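Local coordinates for protein phosphatase Slingshot homolog 2 (Homo sapiens, PDB 2NT2) that dephosphorylates cofilin through its catalytic phosphatase domain, reactivating this actin-depolymerizing factor and so regulating actin filament dynamics, at residues V30-N35 with H80-L85. The protein carries 1 engineered substitution. Sequence-based numbering, arbitrary orientation.
Sequences VRYILN and HGSKCL
The parallel pairing of Tyr-32 with Cys-84 and Ile-33 with Leu-85 is preceded by an irregularity consistent with a beta bulge at Arg-31, where two successive amides turn to one carbonyl. Arg-31 N donates to Lys-83 O at 3.3 Å and nearly straight (169°), while Tyr-32 N adds a weak bond to the same oxygen. The backbone of Arg-31 makes this possible, its psi of -13° being far from an extended value. Regular pairing follows: Leu-85 N reaches Tyr-32 O at 3.0 Å, and Leu-34 N reaches Leu-85 O at 2.9 Å through a more bent bond. Tyr-32 O also receives a CA-H...O contact from Cys-84 CA.

The phenol of Tyr-32 meets the residues entering strand 83-87 with its edge. With CG of Tyr-32 beside its own backbone N (chi1 -60°), Tyr-32 CE1 lies 3.3 Å from Ser-82 CB, in the ring plane. Lys-83 O sits at that edge too. Just before this, a Schellman motif with Gly-81 at positive phi ends helix 67-79. In this protein-tyrosine phosphatase fold, that helix belongs to the crossover from strand 49-52 to strand 83-87, which flank strand 30-35, and it packs on the sheet face bearing Tyr-32 and Cys-84. There, Cys-84 SG touches Leu-34 CB at 4.0 Å, and Ala-77 meets both Tyr-32 and Cys-84. On the face of Ile-33 and Leu-85, Ile-33 CG2 approaches Leu-85 CD2 at 4.4 Å, and Val-30 CG1 packs 4.2 Å from Leu-85 CB. Strand 83-87 then runs directly into the phosphate-binding loop at Ser-88, an engineered replacement at the phosphocysteine position.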
loop_
_atom_site.group_PDB
_atom_site.type_symbol
_atom_site.label_atom_id
_atom_site.label_comp_id
_atom_site.label_asym_id
_atom_site.label_seq_id
_atom_site.Cartn_x
_atom_site.Cartn_y
_atom_site.Cartn_z
ATOM N N VAL A 30 12.265 -4.463 -6.935
ATOM C CA VAL A 30 10.997 -4.956 -6.418
ATOM C C VAL A 30 10.828 -6.434 -6.742
ATOM O O VAL A 30 11.197 -6.870 -7.835
ATOM C CB VAL A 30 9.799 -4.186 -7.007
ATOM C CG1 VAL A 30 8.508 -4.789 -6.469
ATOM C CG2 VAL A 30 9.885 -2.700 -6.706
ATOM N N ARG A 31 10.289 -7.226 -5.819
ATOM C CA ARG A 31 10.029 -8.635 -6.107
ATOM C C ARG A 31 8.693 -9.058 -5.499
ATOM O O ARG A 31 8.173 -10.125 -5.821
ATOM C CB ARG A 31 11.136 -9.558 -5.598
ATOM C CG ARG A 31 12.535 -8.990 -5.627
ATOM C CD ARG A 31 13.214 -9.078 -6.976
ATOM N NE ARG A 31 12.409 -9.727 -8.003
ATOM C CZ ARG A 31 12.824 -9.942 -9.247
ATOM N NH1 ARG A 31 14.043 -9.566 -9.615
ATOM N NH2 ARG A 31 12.023 -10.540 -10.118
ATOM N N TYR A 32 8.179 -8.204 -4.630
ATOM C CA TYR A 32 6.894 -8.402 -3.984
ATOM C C TYR A 32 5.916 -7.330 -4.464
ATOM O O TYR A 32 6.273 -6.158 -4.577
ATOM C CB TYR A 32 7.020 -8.326 -2.463
ATOM C CG TYR A 32 7.934 -9.355 -1.852
ATOM C CD1 TYR A 32 9.295 -9.109 -1.719
ATOM C CD2 TYR A 32 7.436 -10.574 -1.406
ATOM C CE1 TYR A 32 10.145 -10.044 -1.160
ATOM C CE2 TYR A 32 8.287 -11.512 -0.846
ATOM C CZ TYR A 32 9.634 -11.244 -0.725
ATOM O OH TYR A 32 10.469 -12.187 -0.167
ATOM N N ILE A 33 4.684 -7.735 -4.743
ATOM C CA ILE A 33 3.690 -6.757 -5.172
ATOM C C ILE A 33 2.384 -6.944 -4.407
ATOM O O ILE A 33 1.774 -8.009 -4.470
ATOM C CB ILE A 33 3.411 -6.843 -6.677
ATOM C CG1 ILE A 33 4.651 -6.685 -7.560
ATOM C CG2 ILE A 33 2.349 -5.825 -7.073
ATOM C CD1 ILE A 33 4.346 -6.830 -9.038
ATOM N N LEU A 34 2.016 -5.886 -3.695
ATOM C CA LEU A 34 0.745 -5.770 -3.004
ATOM C C LEU A 34 -0.258 -5.021 -3.888
ATOM O O LEU A 34 -0.213 -3.803 -4.051
ATOM C CB LEU A 34 0.918 -5.068 -1.664
ATOM C CG LEU A 34 -0.303 -5.020 -0.744
ATOM C CD1 LEU A 34 -0.987 -6.375 -0.675
ATOM C CD2 LEU A 34 0.107 -4.542 0.644
ATOM N N ASN A 35 -1.134 -5.816 -4.483
ATOM C CA ASN A 35 -2.176 -5.357 -5.382
ATOM C C ASN A 35 -3.497 -5.199 -4.630
ATOM O O ASN A 35 -4.205 -6.179 -4.416
ATOM C CB ASN A 35 -2.320 -6.366 -6.522
ATOM C CG ASN A 35 -3.292 -5.917 -7.588
ATOM O OD1 ASN A 35 -4.072 -4.994 -7.363
ATOM N ND2 ASN A 35 -3.228 -6.580 -8.739
ATOM N N HIS A 80 12.944 -10.745 3.651
ATOM C CA HIS A 80 13.847 -11.352 2.683
ATOM C C HIS A 80 14.736 -10.320 2.007
ATOM O O HIS A 80 15.286 -10.594 0.941
ATOM C CB HIS A 80 13.047 -12.143 1.643
ATOM C CG HIS A 80 12.316 -13.301 2.260
ATOM N ND1 HIS A 80 12.870 -14.102 3.232
ATOM C CD2 HIS A 80 11.077 -13.792 2.044
ATOM C CE1 HIS A 80 12.007 -15.035 3.588
ATOM N NE2 HIS A 80 10.905 -14.869 2.879
ATOM N N GLY A 81 14.889 -9.157 2.630
ATOM C CA GLY A 81 15.740 -8.112 2.094
ATOM C C GLY A 81 15.311 -7.626 0.728
ATOM O O GLY A 81 16.154 -7.357 -0.137
ATOM N N SER A 82 14.004 -7.493 0.502
ATOM C CA SER A 82 13.520 -7.029 -0.797
ATOM C C SER A 82 12.575 -5.840 -0.634
ATOM O O SER A 82 12.409 -5.338 0.472
ATOM C CB SER A 82 12.834 -8.154 -1.574
ATOM O OG SER A 82 12.721 -7.829 -2.949
ATOM N N LYS A 83 11.994 -5.404 -1.744
ATOM C CA LYS A 83 11.128 -4.243 -1.820
ATOM C C LYS A 83 9.741 -4.633 -2.336
ATOM O O LYS A 83 9.597 -5.619 -3.058
ATOM C CB LYS A 83 11.715 -3.149 -2.713
ATOM C CG LYS A 83 13.179 -2.833 -2.446
ATOM C CD LYS A 83 13.562 -1.461 -2.981
ATOM C CE LYS A 83 14.905 -1.027 -2.409
ATOM N NZ LYS A 83 16.032 -1.804 -2.996
ATOM N N CYS A 84 8.756 -3.841 -1.935
ATOM C CA CYS A 84 7.351 -4.122 -2.214
ATOM C C CYS A 84 6.683 -2.931 -2.886
ATOM O O CYS A 84 6.854 -1.791 -2.455
ATOM C CB CYS A 84 6.633 -4.486 -0.914
ATOM S SG CYS A 84 4.882 -4.905 -1.057
ATOM N N LEU A 85 5.934 -3.200 -3.953
ATOM C CA LEU A 85 5.101 -2.180 -4.571
ATOM C C LEU A 85 3.671 -2.269 -4.044
ATOM O O LEU A 85 2.944 -3.235 -4.277
ATOM C CB LEU A 85 5.109 -2.303 -6.097
ATOM C CG LEU A 85 4.027 -1.506 -6.839
ATOM C CD1 LEU A 85 4.273 -0.014 -6.698
ATOM C CD2 LEU A 85 3.963 -1.913 -8.303
#